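Local coordinates for F5/8 type C domain protein (Bacteroides ovatus, PDB 4ZRX) that is a putative alpha-L-fucosidase, probably hydrolysing terminal fucose from glycans, with an F5/8 type C domain that may assist sugar binding, at residues A[224-229]-A[286-291]; A[489-494]-A[558-563]. One frame throughout, in Å; residues are numbered along the deposited sequence.

Contacts 1 and 2 illustrate how one chain builds two unlike beta folds, from parallel pairing in one and antiparallel pairing in the other. In contact 1, 224-229 pairs in parallel with 286-291 inside the alpha-L-fucosidase barrel, near the middle of the chain; in contact 2, 489-494 pairs antiparallel with 558-563 in the F5/8 type C domain, far out to one side. Their centres lie 46 Å apart and their nearest atoms about 31 Å, and both segments of contact 1 precede those of contact 2 in sequence. A 1,2-ethanediol, probably from the crystallisation liquor, sits about 3 Å from the Trp-226 side chain, and another binds Leu-563; neither is evidence by itself of where a substrate binds.

Contact 1: A[224-229]-A[286-291]; sequences VRWVGN and EVDVSI
Trp-226 and Glu-286 form a single parallel beta bridge, their CA atoms 5.3 Å apart, in which Glu-286 N donates to Arg-225 O and Val-227 N donates to Glu-286 O. The bridge belongs to the TIM-barrel domain of the alpha-L-fucosidase family and joins the short strand 225-226 to the long strand 279-290, whose other side pairs with strand 324-328.

CG1 of Val-224, anti to its backbone N, lies 3.6 Å from Glu-286 CB and also touches the carboxylate end of that side chain. The extended Glu-286 chain carries OE1 to Trp-183 NE1 on strand 181-184, which donates to it.

Farther along, the indole of Trp-226, with CG anti to its backbone N (chi1 -178°), points NE1 at Asp-288 OD1 over 2.9 Å. The oxygen lies in the ring plane, but the carboxylate stands almost upright to it, at 81°, and the bond is bent, with an angle of 134° at the hydrogen. Gly-228 N and Asn-229 N pack over one face of the indole, where the chain turns back across it.

One residue on along both segments, Val-227 CG2 meets Val-287 CG2 at 3.8 Å, while CG1 of Val-227 rests against the backbone at Val-287 CA. Beyond this pair the strands part, and a water lies 2.7 Å from both Asn-229 O and Asp-288 O and bridges them.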
ATOM      1  N   VAL A 224      12.872   4.884 -10.223  1.00 16.29           N
ATOM      2  CA  VAL A 224      11.629   4.709  -9.450  1.00 15.47           C
ATOM      3  C   VAL A 224      11.911   5.038  -7.987  1.00 15.55           C
ATOM      4  O   VAL A 224      12.885   4.555  -7.415  1.00 15.45           O
ATOM      5  CB  VAL A 224      11.126   3.285  -9.586  1.00 15.27           C
ATOM      6  CG1 VAL A 224       9.968   2.929  -8.632  1.00 14.80           C
ATOM      7  CG2 VAL A 224      10.673   2.938 -11.012  1.00 15.41           C
ATOM      8  N   ARG A 225      11.033   5.862  -7.411  1.00 14.79           N
ATOM      9  CA  ARG A 225      11.188   6.422  -6.080  1.00 15.30           C
ATOM     10  C   ARG A 225      10.247   5.688  -5.121  1.00 14.36           C
ATOM     11  O   ARG A 225       9.048   5.557  -5.385  1.00 14.83           O
ATOM     12  CB  ARG A 225      10.848   7.925  -6.125  1.00 16.60           C
ATOM     13  CG  ARG A 225      10.597   8.611  -4.815  1.00 17.53           C
ATOM     14  CD  ARG A 225      10.436  10.081  -4.976  1.00 18.04           C
ATOM     15  NE  ARG A 225       9.336  10.437  -5.844  1.00 18.98           N
ATOM     16  CZ  ARG A 225       8.091  10.720  -5.486  1.00 18.19           C
ATOM     17  NH1 ARG A 225       7.683  10.653  -4.222  1.00 18.44           N
ATOM     18  NH2 ARG A 225       7.232  11.045  -6.424  1.00 18.11           N
ATOM     19  N   TRP A 226      10.777   5.321  -3.961  1.00 14.19           N
ATOM     20  CA  TRP A 226       9.937   4.809  -2.904  1.00 13.86           C
ATOM     21  C   TRP A 226       8.981   5.902  -2.416  1.00 13.92           C
ATOM     22  O   TRP A 226       9.435   6.974  -2.106  1.00 16.22           O
ATOM     23  CB  TRP A 226      10.811   4.415  -1.740  1.00 14.66           C
ATOM     24  CG  TRP A 226      10.053   3.826  -0.573  1.00 14.34           C
ATOM     25  CD1 TRP A 226       9.104   2.894  -0.642  1.00 14.73           C
ATOM     26  CD2 TRP A 226      10.279   4.074   0.821  1.00 14.65           C
ATOM     27  NE1 TRP A 226       8.633   2.575   0.612  1.00 15.01           N
ATOM     28  CE2 TRP A 226       9.362   3.283   1.540  1.00 15.64           C
ATOM     29  CE3 TRP A 226      11.116   4.950   1.528  1.00 16.57           C
ATOM     30  CZ2 TRP A 226       9.294   3.288   2.924  1.00 16.47           C
ATOM     31  CZ3 TRP A 226      11.066   4.942   2.940  1.00 17.02           C
ATOM     32  CH2 TRP A 226      10.150   4.098   3.614  1.00 16.59           C
ATOM     33  N   VAL A 227       7.706   5.586  -2.245  1.00 14.05           N
ATOM     34  CA  VAL A 227       6.729   6.567  -1.856  1.00 14.47           C
ATOM     35  C   VAL A 227       7.070   7.145  -0.472  1.00 14.86           C
ATOM     36  O   VAL A 227       6.578   8.238  -0.196  1.00 14.80           O
ATOM     37  CB  VAL A 227       5.287   6.027  -1.912  1.00 13.82           C
ATOM     38  CG1 VAL A 227       5.024   5.020  -0.837  1.00 14.23           C
ATOM     39  CG2 VAL A 227       4.266   7.169  -1.892  1.00 14.61           C
ATOM     40  N   GLY A 228       7.769   6.388   0.408  1.00 15.23           N
ATOM     41  CA  GLY A 228       8.195   6.930   1.719  1.00 15.62           C
ATOM     42  C   GLY A 228       7.526   6.296   2.886  1.00 16.20           C
ATOM     43  O   GLY A 228       7.787   6.667   4.025  1.00 17.93           O
ATOM     44  N   ASN A 229       6.636   5.361   2.667  1.00 15.84           N
ATOM     45  CA  ASN A 229       5.997   4.524   3.721  1.00 16.06           C
ATOM     46  C   ASN A 229       5.676   3.134   3.187  1.00 16.92           C
ATOM     47  O   ASN A 229       5.649   2.957   1.951  1.00 15.83           O
ATOM     48  CB  ASN A 229       4.741   5.200   4.300  1.00 16.83           C
ATOM     49  CG  ASN A 229       3.590   5.177   3.353  1.00 16.95           C
ATOM     50  OD1 ASN A 229       2.826   4.234   3.344  1.00 16.49           O
ATOM     51  ND2 ASN A 229       3.432   6.205   2.588  1.00 15.66           N
ATOM     52  N   GLU A 286       6.429   4.797  -6.223  1.00 14.03           N
ATOM     53  CA  GLU A 286       5.920   3.471  -6.150  1.00 13.95           C
ATOM     54  C   GLU A 286       5.493   3.209  -4.716  1.00 13.58           C
ATOM     55  O   GLU A 286       6.283   3.363  -3.765  1.00 13.74           O
ATOM     56  CB  GLU A 286       7.016   2.495  -6.572  1.00 14.64           C
ATOM     57  CG  GLU A 286       6.576   1.048  -6.759  1.00 15.23           C
ATOM     58  CD  GLU A 286       7.798   0.157  -7.026  1.00 15.88           C
ATOM     59  OE1 GLU A 286       8.649   0.009  -6.118  1.00 16.62           O
ATOM     60  OE2 GLU A 286       7.937  -0.347  -8.158  1.00 16.92           O
ATOM     61  N   VAL A 287       4.233   2.798  -4.565  1.00 13.44           N
ATOM     62  CA  VAL A 287       3.637   2.463  -3.277  1.00 13.53           C
ATOM     63  C   VAL A 287       3.771   0.959  -3.061  1.00 13.46           C
ATOM     64  O   VAL A 287       3.225   0.195  -3.833  1.00 13.97           O
ATOM     65  CB  VAL A 287       2.170   2.881  -3.244  1.00 12.96           C
ATOM     66  CG1 VAL A 287       1.402   2.256  -2.017  1.00 13.46           C
ATOM     67  CG2 VAL A 287       2.049   4.362  -3.263  1.00 13.21           C
ATOM     68  N   ASP A 288       4.542   0.545  -2.050  1.00 12.89           N
ATOM     69  CA  ASP A 288       4.733  -0.849  -1.741  1.00 13.53           C
ATOM     70  C   ASP A 288       3.996  -1.189  -0.447  1.00 13.47           C
ATOM     71  O   ASP A 288       4.099  -0.458   0.543  1.00 15.53           O
ATOM     72  CB  ASP A 288       6.206  -1.288  -1.696  1.00 13.43           C
ATOM     73  CG  ASP A 288       7.044  -0.608  -0.637  1.00 14.87           C
ATOM     74  OD1 ASP A 288       6.820   0.568  -0.297  1.00 15.89           O
ATOM     75  OD2 ASP A 288       8.005  -1.281  -0.145  1.00 16.29           O
ATOM     76  N   VAL A 289       3.251  -2.283  -0.438  1.00 13.48           N
ATOM     77  CA  VAL A 289       2.518  -2.655   0.754  1.00 12.86           C
ATOM     78  C   VAL A 289       2.261  -4.110   0.722  1.00 13.55           C
ATOM     79  O   VAL A 289       2.136  -4.691  -0.367  1.00 13.71           O
ATOM     80  CB  VAL A 289       1.213  -1.799   0.877  1.00 13.68           C
ATOM     81  CG1 VAL A 289       0.294  -2.034  -0.301  1.00 13.52           C
ATOM     82  CG2 VAL A 289       0.494  -2.033   2.173  1.00 14.19           C
ATOM     83  N   SER A 290       2.132  -4.720   1.886  1.00 13.40           N
ATOM     84  CA  SER A 290       1.796  -6.134   1.916  1.00 13.46           C
ATOM     85  C   SER A 290       0.310  -6.411   2.112  1.00 14.21           C
ATOM     86  O   SER A 290      -0.405  -5.635   2.710  1.00 14.71           O
ATOM     87  CB  SER A 290       2.624  -6.821   3.022  1.00 13.59           C
ATOM     88  OG  SER A 290       2.411  -8.222   3.062  1.00 14.18           O
ATOM     89  N   ILE A 291      -0.147  -7.490   1.530  1.00 13.92           N
ATOM     90  CA  ILE A 291      -1.513  -8.013   1.781  1.00 14.78           C
ATOM     91  C   ILE A 291      -1.743  -8.473   3.203  1.00 16.00           C
ATOM     92  O   ILE A 291      -2.927  -8.621   3.634  1.00 16.19           O
ATOM     93  CB  ILE A 291      -1.916  -9.082   0.751  1.00 15.90           C
ATOM     94  CG1 ILE A 291      -3.423  -9.050   0.545  1.00 17.20           C
ATOM     95  CG2 ILE A 291      -1.370 -10.462   1.153  1.00 16.07           C
ATOM     96  CD1 ILE A 291      -3.928 -10.055  -0.550  1.00 18.42           C
TER
HETATM   97  O   HOH W   1       3.279   2.122   0.869  1.00 16.21           O

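Contact 2: A[489-494]-A[558-563]; sequences TIDLGK and ARFIKL. With EDO (1,2-ethanediol), chain E.
Ile-490 and Ile-561 form a hydrogen-bonded antiparallel pair that joins strand 488-492 to strand 560-566 in the F5/8 type C domain, a beta-sandwich, and Leu-492 N donates to Arg-559 O. Arg-559 and Phe-560 both face Ser-523 on the next strand, a classic beta bulge, placed where the chain turns a corner.

The side chain of Arg-559 runs along the end of the partner strand. From CB its CG stands anti to the backbone N, and a bend at chi2 (63°) turns the chain so that CD rests against Lys-494 C at 3.6 Å. NE then donates to Asp-491 OD1 over 2.7 Å, a nearly straight bond with the oxygen close to the guanidinium plane. CZ lies beneath Gly-493 O, which sits over the centre of one guanidinium face, and NH1 lies near the same oxygen. NH2 reaches the syn lone pair of Asp-491 OD2 at 3.3 Å, completing a side-on salt bridge.

Gly-493 N, 2.8 Å away from Asp-491 OD1, closes an Asx turn on that oxygen and comes from the opposite face of the carboxylate plane to NE. An alanine in place of Arg-559 would probably leave the Asp-491 carboxylate without its opposite charge and Gly-493 O without the flat group beneath it.

Phe-560 comes from the same side of the sheet as Asp-491, its CE2 3.5 Å from Asp-491 CB. The face of Ile-490 and Ile-561 looks toward strand 580-584. Leu-492 crosses the Ile-561 side chain at about a right angle, its CD1 lying 3.9 Å from Ile-561 CG2.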
ATOM      1  N   THR A 489     -28.097   1.153  26.782  1.00 34.26           N
ATOM      2  CA  THR A 489     -29.086   0.097  26.813  1.00 34.34           C
ATOM      3  C   THR A 489     -29.227  -0.509  25.424  1.00 35.56           C
ATOM      4  O   THR A 489     -29.372   0.216  24.414  1.00 36.35           O
ATOM      5  CB  THR A 489     -30.464   0.671  27.346  1.00 35.79           C
ATOM      6  OG1 THR A 489     -30.280   1.392  28.579  1.00 34.97           O
ATOM      7  CG2 THR A 489     -31.495  -0.433  27.562  1.00 36.30           C
ATOM      8  N   ILE A 490     -29.183  -1.828  25.369  1.00 34.98           N
ATOM      9  CA  ILE A 490     -29.018  -2.554  24.120  1.00 35.65           C
ATOM     10  C   ILE A 490     -30.007  -3.724  24.049  1.00 36.51           C
ATOM     11  O   ILE A 490     -30.104  -4.522  24.966  1.00 35.79           O
ATOM     12  CB  ILE A 490     -27.573  -3.132  23.976  1.00 34.28           C
ATOM     13  CG1 ILE A 490     -26.515  -2.019  23.977  1.00 34.14           C
ATOM     14  CG2 ILE A 490     -27.455  -4.006  22.709  1.00 35.51           C
ATOM     15  CD1 ILE A 490     -25.082  -2.526  24.300  1.00 33.46           C
ATOM     16  N   ASP A 491     -30.728  -3.792  22.937  1.00 38.15           N
ATOM     17  CA  ASP A 491     -31.545  -4.923  22.579  1.00 39.50           C
ATOM     18  C   ASP A 491     -30.647  -5.848  21.766  1.00 40.80           C
ATOM     19  O   ASP A 491     -30.227  -5.483  20.660  1.00 41.55           O
ATOM     20  CB  ASP A 491     -32.748  -4.409  21.743  1.00 41.69           C
ATOM     21  CG  ASP A 491     -33.633  -5.516  21.205  1.00 44.00           C
ATOM     22  OD1 ASP A 491     -33.270  -6.707  21.272  1.00 44.36           O
ATOM     23  OD2 ASP A 491     -34.725  -5.193  20.679  1.00 47.27           O
ATOM     24  N   LEU A 492     -30.371  -7.032  22.278  1.00 40.38           N
ATOM     25  CA  LEU A 492     -29.467  -7.955  21.576  1.00 41.16           C
ATOM     26  C   LEU A 492     -30.078  -8.648  20.354  1.00 44.29           C
ATOM     27  O   LEU A 492     -29.350  -9.297  19.604  1.00 44.36           O
ATOM     28  CB  LEU A 492     -28.939  -9.011  22.550  1.00 39.92           C
ATOM     29  CG  LEU A 492     -28.137  -8.464  23.745  1.00 38.45           C
ATOM     30  CD1 LEU A 492     -27.844  -9.598  24.734  1.00 38.18           C
ATOM     31  CD2 LEU A 492     -26.866  -7.792  23.307  1.00 37.74           C
ATOM     32  N   GLY A 493     -31.405  -8.554  20.185  1.00 45.71           N
ATOM     33  CA  GLY A 493     -32.064  -8.979  18.945  1.00 48.83           C
ATOM     34  C   GLY A 493     -32.766 -10.320  19.066  1.00 51.25           C
ATOM     35  O   GLY A 493     -33.639 -10.626  18.249  1.00 53.58           O
ATOM     36  N   LYS A 494     -32.370 -11.133  20.052  1.00 49.64           N
ATOM     37  CA  LYS A 494     -33.123 -12.337  20.435  1.00 50.87           C
ATOM     38  C   LYS A 494     -32.814 -12.672  21.884  1.00 48.86           C
ATOM     39  O   LYS A 494     -31.882 -12.111  22.471  1.00 45.67           O
ATOM     40  CB  LYS A 494     -32.776 -13.539  19.539  1.00 52.96           C
ATOM     41  CG  LYS A 494     -31.254 -13.820  19.409  1.00 53.16           C
ATOM     42  CD  LYS A 494     -30.985 -15.147  18.705  1.00 54.89           C
ATOM     43  CE  LYS A 494     -29.590 -15.634  19.013  1.00 54.46           C
ATOM     44  NZ  LYS A 494     -29.008 -16.452  17.935  1.00 55.69           N
ATOM     45  N   ALA A 558     -31.243 -13.213  28.872  1.00 42.17           N
ATOM     46  CA  ALA A 558     -31.401 -11.816  28.522  1.00 42.35           C
ATOM     47  C   ALA A 558     -31.823 -11.589  27.063  1.00 43.23           C
ATOM     48  O   ALA A 558     -31.487 -12.368  26.162  1.00 43.48           O
ATOM     49  CB  ALA A 558     -30.121 -11.034  28.831  1.00 41.71           C
ATOM     50  N   ARG A 559     -32.612 -10.539  26.884  1.00 43.46           N
ATOM     51  CA  ARG A 559     -32.952  -9.983  25.575  1.00 45.72           C
ATOM     52  C   ARG A 559     -32.337  -8.602  25.466  1.00 42.97           C
ATOM     53  O   ARG A 559     -31.807  -8.246  24.403  1.00 43.56           O
ATOM     54  CB  ARG A 559     -34.471  -9.914  25.398  1.00 49.62           C
ATOM     55  CG  ARG A 559     -34.998  -9.110  24.182  1.00 52.53           C
ATOM     56  CD  ARG A 559     -34.551  -9.714  22.894  1.00 55.46           C
ATOM     57  NE  ARG A 559     -34.820  -8.832  21.758  1.00 57.06           N
ATOM     58  CZ  ARG A 559     -35.710  -9.061  20.796  1.00 60.22           C
ATOM     59  NH1 ARG A 559     -36.462 -10.165  20.772  1.00 61.60           N
ATOM     60  NH2 ARG A 559     -35.828  -8.172  19.815  1.00 62.34           N
ATOM     61  N   PHE A 560     -32.451  -7.819  26.545  1.00 39.46           N
ATOM     62  CA  PHE A 560     -31.902  -6.472  26.633  1.00 37.92           C
ATOM     63  C   PHE A 560     -30.829  -6.473  27.705  1.00 35.31           C
ATOM     64  O   PHE A 560     -30.927  -7.216  28.666  1.00 35.33           O
ATOM     65  CB  PHE A 560     -32.974  -5.431  27.011  1.00 38.58           C
ATOM     66  CG  PHE A 560     -34.123  -5.319  26.011  1.00 40.68           C
ATOM     67  CD1 PHE A 560     -35.184  -6.232  26.042  1.00 41.35           C
ATOM     68  CD2 PHE A 560     -34.178  -4.262  25.097  1.00 41.38           C
ATOM     69  CE1 PHE A 560     -36.270  -6.130  25.126  1.00 42.74           C
ATOM     70  CE2 PHE A 560     -35.270  -4.142  24.190  1.00 42.63           C
ATOM     71  CZ  PHE A 560     -36.310  -5.083  24.210  1.00 43.69           C
ATOM     72  N   ILE A 561     -29.797  -5.645  27.534  1.00 33.79           N
ATOM     73  CA  ILE A 561     -28.797  -5.448  28.579  1.00 32.41           C
ATOM     74  C   ILE A 561     -28.648  -3.974  28.789  1.00 31.25           C
ATOM     75  O   ILE A 561     -28.945  -3.185  27.904  1.00 30.87           O
ATOM     76  CB  ILE A 561     -27.426  -6.093  28.266  1.00 32.37           C
ATOM     77  CG1 ILE A 561     -26.785  -5.474  26.997  1.00 33.01           C
ATOM     78  CG2 ILE A 561     -27.605  -7.595  28.090  1.00 33.49           C
ATOM     79  CD1 ILE A 561     -25.429  -6.132  26.635  1.00 32.24           C
ATOM     80  N   LYS A 562     -28.151  -3.609  29.949  1.00 30.25           N
ATOM     81  CA  LYS A 562     -27.958  -2.213  30.328  1.00 30.65           C
ATOM     82  C   LYS A 562     -26.739  -2.095  31.220  1.00 31.24           C
ATOM     83  O   LYS A 562     -26.591  -2.861  32.177  1.00 32.15           O
ATOM     84  CB  LYS A 562     -29.207  -1.658  31.063  1.00 31.44           C
ATOM     85  CG  LYS A 562     -29.037  -0.253  31.645  1.00 31.94           C
ATOM     86  CD  LYS A 562     -30.341   0.341  32.186  1.00 33.96           C
ATOM     87  CE  LYS A 562     -30.797  -0.397  33.412  1.00 34.04           C
ATOM     88  NZ  LYS A 562     -31.962   0.234  34.075  1.00 35.72           N
ATOM     89  N   LEU A 563     -25.873  -1.130  30.933  1.00 31.99           N
ATOM     90  CA  LEU A 563     -24.718  -0.841  31.788  1.00 32.47           C
ATOM     91  C   LEU A 563     -24.848   0.564  32.333  1.00 33.62           C
ATOM     92  O   LEU A 563     -24.873   1.511  31.538  1.00 35.88           O
ATOM     93  CB  LEU A 563     -23.385  -0.990  31.016  1.00 32.05           C
ATOM     94  CG  LEU A 563     -22.104  -0.850  31.857  1.00 33.00           C
ATOM     95  CD1 LEU A 563     -21.849  -2.088  32.741  1.00 32.39           C
ATOM     96  CD2 LEU A 563     -20.858  -0.567  31.003  1.00 33.71           C
TER
HETATM   97  C1  EDO E 704     -22.807   4.378  30.920  1.00 39.08           C
HETATM   98  O1  EDO E 704     -23.767   3.600  30.197  1.00 37.96           O
HETATM   99  C2  EDO E 704     -23.473   5.478  31.741  1.00 39.09           C
HETATM  100  O2  EDO E 704     -24.335   4.879  32.711  1.00 40.58           O